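Local coordinates for protein AMP-dependent synthetase and ligase (Xenorhabdus doucetiae, PDB 6QSR) that probably serves as the ApeI-like subunit of a heteromeric hot-dog dehydratase that acts in the biosynthesis of aryl polyene pigments, at residues L26-G31 / G41-D46; I45-H50 / F95-D100; P58-S63 / K89-T94. All coordinates share one frame; numbering follows the deposited sequence.

Interaction 1 (L26-G31 / G41-D46); sequences LDWFRG and GVAQID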
# COMPACT_ATOMS: atom_id res chain seq x y z
N LEU A 26 -14.15 -9.24 2.53
CA LEU A 26 -12.75 -9.24 2.11
C LEU A 26 -11.87 -8.67 3.23
O LEU A 26 -12.12 -7.57 3.73
CB LEU A 26 -12.61 -8.40 0.83
CG LEU A 26 -11.25 -8.33 0.14
CD1 LEU A 26 -10.88 -9.69 -0.43
CD2 LEU A 26 -11.29 -7.28 -0.96
N ASP A 27 -10.85 -9.43 3.62
CA ASP A 27 -10.10 -9.14 4.86
C ASP A 27 -9.27 -7.83 4.84
O ASP A 27 -9.01 -7.27 5.89
CB ASP A 27 -9.26 -10.34 5.34
CG ASP A 27 -8.51 -11.05 4.22
OD1 ASP A 27 -8.47 -10.52 3.09
OD2 ASP A 27 -7.98 -12.15 4.48
N TRP A 28 -8.92 -7.35 3.64
CA TRP A 28 -8.32 -6.02 3.46
C TRP A 28 -9.10 -4.87 4.10
O TRP A 28 -8.51 -3.88 4.53
CB TRP A 28 -8.19 -5.69 1.96
CG TRP A 28 -7.23 -6.54 1.21
CD1 TRP A 28 -7.53 -7.52 0.31
CD2 TRP A 28 -5.80 -6.47 1.27
NE1 TRP A 28 -6.37 -8.07 -0.19
CE2 TRP A 28 -5.30 -7.44 0.38
CE3 TRP A 28 -4.90 -5.68 1.99
CZ2 TRP A 28 -3.92 -7.65 0.19
CZ3 TRP A 28 -3.53 -5.88 1.80
CH2 TRP A 28 -3.06 -6.86 0.91
N PHE A 29 -10.43 -4.98 4.12
CA PHE A 29 -11.29 -3.96 4.71
C PHE A 29 -11.33 -3.99 6.24
O PHE A 29 -11.72 -3.00 6.85
CB PHE A 29 -12.73 -4.08 4.19
CG PHE A 29 -12.87 -3.86 2.71
CD1 PHE A 29 -12.52 -2.64 2.14
CD2 PHE A 29 -13.39 -4.86 1.90
CE1 PHE A 29 -12.67 -2.43 0.77
CE2 PHE A 29 -13.52 -4.65 0.53
CZ PHE A 29 -13.16 -3.44 -0.03
N ARG A 30 -10.94 -5.11 6.85
CA ARG A 30 -10.95 -5.26 8.32
C ARG A 30 -10.02 -4.26 9.00
O ARG A 30 -8.79 -4.30 8.83
CB ARG A 30 -10.54 -6.67 8.74
CG ARG A 30 -11.41 -7.80 8.21
CD ARG A 30 -11.24 -9.07 9.03
NE ARG A 30 -11.91 -8.91 10.33
CZ ARG A 30 -11.36 -9.08 11.54
NH1 ARG A 30 -10.10 -9.48 11.70
NH2 ARG A 30 -12.12 -8.87 12.62
N GLY A 31 -10.60 -3.35 9.78
CA GLY A 31 -9.85 -2.28 10.44
C GLY A 31 -9.34 -1.19 9.51
O GLY A 31 -8.48 -0.40 9.89
N GLY A 41 -4.38 0.84 -1.14
CA GLY A 41 -3.57 0.95 -2.37
C GLY A 41 -2.68 -0.26 -2.61
O GLY A 41 -2.54 -0.73 -3.75
N VAL A 42 -2.09 -0.78 -1.54
CA VAL A 42 -1.27 -1.99 -1.61
C VAL A 42 -2.00 -3.25 -2.08
O VAL A 42 -1.40 -4.11 -2.72
CB VAL A 42 -0.54 -2.25 -0.27
CG1 VAL A 42 -1.49 -2.77 0.81
CG2 VAL A 42 0.63 -3.20 -0.46
N ALA A 43 -3.29 -3.37 -1.77
CA ALA A 43 -4.09 -4.52 -2.21
C ALA A 43 -4.26 -4.52 -3.73
O ALA A 43 -4.22 -5.58 -4.36
CB ALA A 43 -5.45 -4.53 -1.53
N GLN A 44 -4.41 -3.32 -4.29
CA GLN A 44 -4.51 -3.13 -5.74
C GLN A 44 -3.21 -3.53 -6.44
O GLN A 44 -3.24 -4.15 -7.51
CB GLN A 44 -4.90 -1.68 -6.07
CG GLN A 44 -6.27 -1.27 -5.54
CD GLN A 44 -6.55 0.21 -5.73
OE1 GLN A 44 -6.45 0.74 -6.84
NE2 GLN A 44 -6.90 0.90 -4.64
N ILE A 45 -2.08 -3.23 -5.81
CA ILE A 45 -0.76 -3.65 -6.32
C ILE A 45 -0.61 -5.17 -6.16
O ILE A 45 -0.11 -5.85 -7.08
CB ILE A 45 0.38 -2.87 -5.63
CG1 ILE A 45 0.28 -1.39 -6.01
CG2 ILE A 45 1.74 -3.40 -6.06
CD1 ILE A 45 0.92 -0.47 -5.01
N ASP A 46 -1.06 -5.69 -5.01
CA ASP A 46 -0.97 -7.12 -4.70
C ASP A 46 -1.63 -7.99 -5.79
O ASP A 46 -1.02 -8.94 -6.26
CB ASP A 46 -1.57 -7.41 -3.31
CG ASP A 46 -1.22 -8.79 -2.78
OD1 ASP A 46 -0.04 -9.03 -2.46
OD2 ASP A 46 -2.13 -9.63 -2.65
O HOH W 1 -4.57 -10.25 -2.11
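W28, on the 3-10 turn 27-29, and A43, near the start of helix 41-56, mark the nearest approach of the two backbones, CA to CA 7.2 Å. The gap is filled by the indole, which meets the methyl of A43 almost head-on. A43 CB lies 3.5 Å from the centroid of the W28 six-membered ring and 17° off its normal, a CH-pi contact over the face. V42 CG1 reaches the same ring obliquely, 3.8 Å from W28 CZ3. One helical turn on from V42, D46 comes to the ring edge with OD2 3.9 Å from W28 CZ2, its carboxylate plane turned 62° from the ring. A water lying in the indole plane donates to D46 OD2 at 2.6 Å and accepts a weak bond from W28 NE1, whose stronger partner is M1 O. The buried carboxylate is well supplied: OD2 also forms a salt bridge with K2 NZ, and OD1 accepts a hydrogen bond from W77 NE1 of the neighbouring FabA/FabZ subunit. F78 of that subunit packs on both W28 and D46. The contact thus folds the loop after strand 15-21 against the first turns of the central hot-dog helix, beside the heterodimer interface.

Interaction 2 (I45-H50 / F95-D100); sequences IDWVMH and FRYDLD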
# COMPACT_ATOMS: atom_id res chain seq x y z
N ILE A 45 -2.08 -3.23 -5.81
CA ILE A 45 -0.76 -3.65 -6.32
C ILE A 45 -0.61 -5.17 -6.16
O ILE A 45 -0.11 -5.85 -7.08
CB ILE A 45 0.38 -2.87 -5.63
CG1 ILE A 45 0.28 -1.39 -6.01
CG2 ILE A 45 1.74 -3.40 -6.06
CD1 ILE A 45 0.92 -0.47 -5.01
N ASP A 46 -1.06 -5.69 -5.01
CA ASP A 46 -0.97 -7.12 -4.70
C ASP A 46 -1.63 -7.99 -5.79
O ASP A 46 -1.02 -8.94 -6.26
CB ASP A 46 -1.57 -7.41 -3.31
CG ASP A 46 -1.22 -8.79 -2.78
OD1 ASP A 46 -0.04 -9.03 -2.46
OD2 ASP A 46 -2.13 -9.63 -2.65
N TRP A 47 -2.83 -7.61 -6.24
CA TRP A 47 -3.55 -8.38 -7.26
C TRP A 47 -2.93 -8.24 -8.65
O TRP A 47 -2.84 -9.21 -9.39
CB TRP A 47 -5.04 -7.98 -7.30
CG TRP A 47 -5.72 -8.09 -5.97
CD1 TRP A 47 -5.38 -8.92 -4.93
CD2 TRP A 47 -6.87 -7.36 -5.54
NE1 TRP A 47 -6.25 -8.72 -3.87
CE2 TRP A 47 -7.17 -7.78 -4.22
CE3 TRP A 47 -7.68 -6.38 -6.14
CZ2 TRP A 47 -8.25 -7.25 -3.50
CZ3 TRP A 47 -8.75 -5.85 -5.41
CH2 TRP A 47 -9.02 -6.29 -4.10
N VAL A 48 -2.48 -7.04 -9.00
CA VAL A 48 -1.69 -6.84 -10.22
C VAL A 48 -0.52 -7.83 -10.26
O VAL A 48 -0.33 -8.53 -11.26
CB VAL A 48 -1.21 -5.38 -10.37
CG1 VAL A 48 -0.13 -5.25 -11.44
CG2 VAL A 48 -2.39 -4.49 -10.72
N MET A 49 0.21 -7.94 -9.16
CA MET A 49 1.32 -8.90 -9.09
C MET A 49 0.88 -10.37 -9.19
O MET A 49 1.60 -11.17 -9.77
CB MET A 49 2.15 -8.66 -7.83
CG MET A 49 2.83 -7.30 -7.81
SD MET A 49 4.05 -7.04 -9.11
CE MET A 49 4.96 -8.58 -9.04
N HIS A 50 -0.28 -10.72 -8.62
CA HIS A 50 -0.81 -12.09 -8.69
C HIS A 50 -1.14 -12.50 -10.12
O HIS A 50 -0.74 -13.56 -10.57
CB HIS A 50 -2.06 -12.27 -7.81
CG HIS A 50 -2.78 -13.56 -8.05
ND1 HIS A 50 -2.28 -14.78 -7.66
CD2 HIS A 50 -3.95 -13.82 -8.68
CE1 HIS A 50 -3.12 -15.74 -8.01
NE2 HIS A 50 -4.14 -15.19 -8.64
N PHE A 95 -0.63 -1.09 -15.49
CA PHE A 95 -1.98 -1.47 -15.06
C PHE A 95 -2.90 -0.28 -14.88
O PHE A 95 -2.46 0.85 -14.67
CB PHE A 95 -1.97 -2.30 -13.76
CG PHE A 95 -1.60 -1.51 -12.53
CD1 PHE A 95 -0.27 -1.36 -12.16
CD2 PHE A 95 -2.58 -0.92 -11.74
CE1 PHE A 95 0.07 -0.63 -11.02
CE2 PHE A 95 -2.24 -0.19 -10.60
CZ PHE A 95 -0.91 -0.05 -10.25
N ARG A 96 -4.19 -0.57 -14.91
CA ARG A 96 -5.20 0.44 -14.71
C ARG A 96 -6.40 -0.28 -14.11
O ARG A 96 -6.75 -1.37 -14.56
CB ARG A 96 -5.52 1.10 -16.06
CG ARG A 96 -6.66 2.11 -16.05
CD ARG A 96 -6.91 2.64 -17.46
NE ARG A 96 -8.04 3.57 -17.48
CZ ARG A 96 -8.69 3.98 -18.58
NH1 ARG A 96 -8.35 3.55 -19.80
NH2 ARG A 96 -9.70 4.84 -18.45
N TYR A 97 -6.97 0.28 -13.05
CA TYR A 97 -8.23 -0.19 -12.49
C TYR A 97 -9.29 0.83 -12.86
O TYR A 97 -9.15 2.01 -12.55
CB TYR A 97 -8.17 -0.28 -10.96
CG TYR A 97 -7.46 -1.49 -10.39
CD1 TYR A 97 -6.08 -1.47 -10.12
CD2 TYR A 97 -8.18 -2.63 -10.05
CE1 TYR A 97 -5.44 -2.57 -9.56
CE2 TYR A 97 -7.55 -3.74 -9.49
CZ TYR A 97 -6.19 -3.70 -9.24
OH TYR A 97 -5.60 -4.81 -8.68
N ASP A 98 -10.37 0.37 -13.50
CA ASP A 98 -11.50 1.23 -13.83
C ASP A 98 -12.70 0.76 -13.05
O ASP A 98 -12.90 -0.45 -12.87
CB ASP A 98 -11.82 1.18 -15.33
CG ASP A 98 -10.78 1.88 -16.20
OD1 ASP A 98 -10.09 2.81 -15.73
OD2 ASP A 98 -10.66 1.50 -17.38
N LEU A 99 -13.49 1.71 -12.56
CA LEU A 99 -14.80 1.39 -11.99
C LEU A 99 -15.71 0.92 -13.12
O LEU A 99 -15.77 1.56 -14.18
CB LEU A 99 -15.40 2.60 -11.25
CG LEU A 99 -15.16 2.63 -9.74
CD1 LEU A 99 -15.51 4.01 -9.19
CD2 LEU A 99 -15.97 1.56 -9.03
N ASP A 100 -16.39 -0.20 -12.90
CA ASP A 100 -17.18 -0.86 -13.94
C ASP A 100 -18.48 -0.10 -14.19
O ASP A 100 -19.36 -0.06 -13.33
CB ASP A 100 -17.45 -2.32 -13.55
CG ASP A 100 -18.20 -3.11 -14.62
OD1 ASP A 100 -17.59 -4.01 -15.23
OD2 ASP A 100 -19.40 -2.83 -14.86
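V48 carries CG1 anti to its backbone N (chi1 166°), which turns CG2 toward the strand, while F95 holds its ring between its own backbone N and carbonyl carbon (chi1 71°), presenting a face to that methyl. V48 CG2 stands 3.5 Å above the plane of the F95 ring, displaced toward the rim, with F95 CG the nearest ring atom at 3.6 Å; the contact is CH-pi in kind. The second methyl, V48 CG1, approaches F95 CD1 at 4.0 Å. CG2 also touches the next inward-facing residue of the strand, lying 3.8 Å from Y97 CE1, so one methyl sits in the angle between two aromatic side chains. Y97 reaches the preceding helix residue, W47, crossing its side chain at about a right angle, and Y97 OH rests 3.5 Å from W47 CB. The axes of helix 45-50 and strand 95-99 make an angle of 122° between their N-to-C directions. I115 and L82, on the strands flanking 92-99, pack on V48 as well. R96, between the two aromatics, points away from the helix and forms a salt bridge with D98. The two segments therefore meet mainly through apolar groups, with no hydrogen bond between them, and the buried Y97 hydroxyl is satisfied by the backbone carbonyl of Q44, on the same helix just before 45-50, tying the ring to that helix.

Interaction 3 (P58-S63 / K89-T94); sequences PGWSFS and KKHLLT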
# COMPACT_ATOMS: atom_id res chain seq x y z
N PRO A 58 5.41 -15.34 -15.76
CA PRO A 58 5.80 -16.38 -14.79
C PRO A 58 7.31 -16.42 -14.60
O PRO A 58 8.05 -16.26 -15.58
CB PRO A 58 5.27 -17.68 -15.43
CG PRO A 58 5.12 -17.37 -16.88
CD PRO A 58 4.77 -15.91 -16.96
N GLY A 59 7.76 -16.58 -13.36
CA GLY A 59 9.18 -16.59 -13.03
C GLY A 59 9.84 -15.22 -12.85
O GLY A 59 11.03 -15.15 -12.51
N TRP A 60 9.09 -14.14 -13.09
CA TRP A 60 9.57 -12.77 -12.87
C TRP A 60 9.17 -12.30 -11.48
O TRP A 60 8.09 -12.63 -10.97
CB TRP A 60 9.00 -11.81 -13.92
CG TRP A 60 9.61 -11.97 -15.29
CD1 TRP A 60 9.36 -12.97 -16.20
CD2 TRP A 60 10.57 -11.10 -15.89
NE1 TRP A 60 10.11 -12.76 -17.34
CE2 TRP A 60 10.87 -11.63 -17.17
CE3 TRP A 60 11.22 -9.92 -15.48
CZ2 TRP A 60 11.77 -11.01 -18.05
CZ3 TRP A 60 12.13 -9.31 -16.35
CH2 TRP A 60 12.39 -9.86 -17.61
N SER A 61 10.04 -11.50 -10.88
CA SER A 61 9.85 -11.03 -9.52
C SER A 61 9.71 -9.52 -9.48
O SER A 61 10.09 -8.82 -10.42
CB SER A 61 11.03 -11.46 -8.65
OG SER A 61 11.09 -12.88 -8.56
N PHE A 62 9.15 -9.03 -8.39
CA PHE A 62 8.99 -7.60 -8.17
C PHE A 62 10.32 -6.86 -8.03
O PHE A 62 11.22 -7.32 -7.32
CB PHE A 62 8.17 -7.38 -6.89
CG PHE A 62 8.04 -5.94 -6.50
CD1 PHE A 62 7.26 -5.08 -7.26
CD2 PHE A 62 8.69 -5.44 -5.38
CE1 PHE A 62 7.14 -3.74 -6.92
CE2 PHE A 62 8.58 -4.10 -5.04
CZ PHE A 62 7.79 -3.25 -5.80
N SER A 63 10.42 -5.69 -8.68
CA SER A 63 11.59 -4.81 -8.55
C SER A 63 11.24 -3.41 -8.03
O SER A 63 11.83 -2.94 -7.05
CB SER A 63 12.31 -4.69 -9.89
OG SER A 63 13.52 -4.00 -9.73
N LYS A 89 10.43 -6.84 -23.02
CA LYS A 89 11.63 -6.15 -23.45
C LYS A 89 11.94 -4.90 -22.60
O LYS A 89 13.11 -4.59 -22.37
CB LYS A 89 11.56 -5.81 -24.95
CG LYS A 89 11.52 -7.06 -25.83
CD LYS A 89 11.32 -6.77 -27.32
CE LYS A 89 12.59 -6.96 -28.14
NZ LYS A 89 13.15 -8.35 -28.08
N LYS A 90 10.89 -4.23 -22.11
CA LYS A 90 11.04 -3.06 -21.23
C LYS A 90 11.12 -3.41 -19.72
O LYS A 90 11.34 -2.53 -18.89
CB LYS A 90 9.87 -2.08 -21.44
CG LYS A 90 9.92 -1.27 -22.72
CD LYS A 90 8.75 -0.29 -22.75
CE LYS A 90 8.92 0.80 -23.79
NZ LYS A 90 8.97 0.26 -25.18
N HIS A 91 10.93 -4.69 -19.39
CA HIS A 91 10.79 -5.17 -17.99
C HIS A 91 9.59 -4.51 -17.29
O HIS A 91 9.57 -4.42 -16.06
CB HIS A 91 12.07 -4.93 -17.17
CG HIS A 91 13.31 -5.49 -17.78
ND1 HIS A 91 13.37 -5.98 -19.06
CD2 HIS A 91 14.57 -5.61 -17.28
CE1 HIS A 91 14.60 -6.40 -19.32
NE2 HIS A 91 15.34 -6.18 -18.26
N LEU A 92 8.57 -4.11 -18.06
CA LEU A 92 7.58 -3.13 -17.60
C LEU A 92 6.16 -3.68 -17.61
O LEU A 92 5.65 -4.10 -18.65
CB LEU A 92 7.66 -1.88 -18.46
CG LEU A 92 6.83 -0.65 -18.06
CD1 LEU A 92 7.36 -0.04 -16.77
CD2 LEU A 92 6.82 0.37 -19.18
N LEU A 93 5.55 -3.64 -16.43
CA LEU A 93 4.18 -4.04 -16.21
C LEU A 93 3.39 -2.76 -15.96
O LEU A 93 3.73 -1.97 -15.06
CB LEU A 93 4.13 -4.95 -14.98
CG LEU A 93 2.85 -5.67 -14.60
CD1 LEU A 93 2.48 -6.73 -15.64
CD2 LEU A 93 3.02 -6.31 -13.22
N THR A 94 2.34 -2.55 -16.75
CA THR A 94 1.48 -1.39 -16.63
C THR A 94 0.08 -1.86 -16.31
O THR A 94 -0.33 -2.93 -16.79
CB THR A 94 1.48 -0.56 -17.92
OG1 THR A 94 1.23 -1.42 -19.03
CG2 THR A 94 2.83 0.08 -18.13
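W60 reaches H91 with the far rim of its indole, across a backbone separation of 9.2 Å between the two CA atoms. Its CB starts 8.2 Å from H91 CB, too far for any touch, and chi1 of -73°, which sets CG opposite the carbonyl carbon, sends the ring out toward the other segment. The pyrrole side of the indole stays well back, NE1 lying 7.7 Å from H91 ND1. Contact comes at the end of the benzo ring. There W60 CZ3 approaches H91 CG at 4.2 Å, and its neighbour W60 CH2 stands 4.3 Å from H91 ND1 and 4.4 Å from H91 CE1, so this C-C edge lies over the CG-ND1-CE1 side of the imidazole. Both carbons lie over one face of H91, with CH2 offset toward the rim. The ring planes are inclined at 63° and the centroids are 5.5 Å apart, an edge-to-face pair in which tryptophan supplies the edge and histidine the face. The distances make this a light contact at the protein surface, and H91 also touches a neighbouring molecule in the crystal, so the lattice may influence its ring.

Strand 109-118 runs between the two strands to which these segments belong, and the indole packs on its L117 on the way across; W86 adds a second edge-to-face partner for W60. The imidazole is held from its own side by a hydrogen bond between H91 ND1 and the backbone carbonyl of E88. H91 has a positive phi of 59° and, together with L92, faces D87, the geometry of a G1 beta bulge. Here the bulge lies where the hairpin turn passes into strand 92-99, and the contact joins this turn to the loop leading from the hot-dog helix into strand 61-70.

Interactions 1 and 2 are buried and use successive turns of helix 41-56, sharing I45 and D46, whereas interaction 3 lies at the surface, its centre about 15 Å from that of interaction 2. Interaction 2 sits near the middle of the chain and is chiefly apolar, joining helix to sheet. Interaction 1, nearer the partner subunit, adds a carboxylate and a water to its aromatic packing. Interaction 3 is a sparse aromatic pair between loop ends. The first two meet where W28 and W47 pack together and where Y97 OH bonds Q44 O; the last two share strand 92-99 and are bridged by V48 on L93 and M49 on F62, so core packing continues toward the hairpin end.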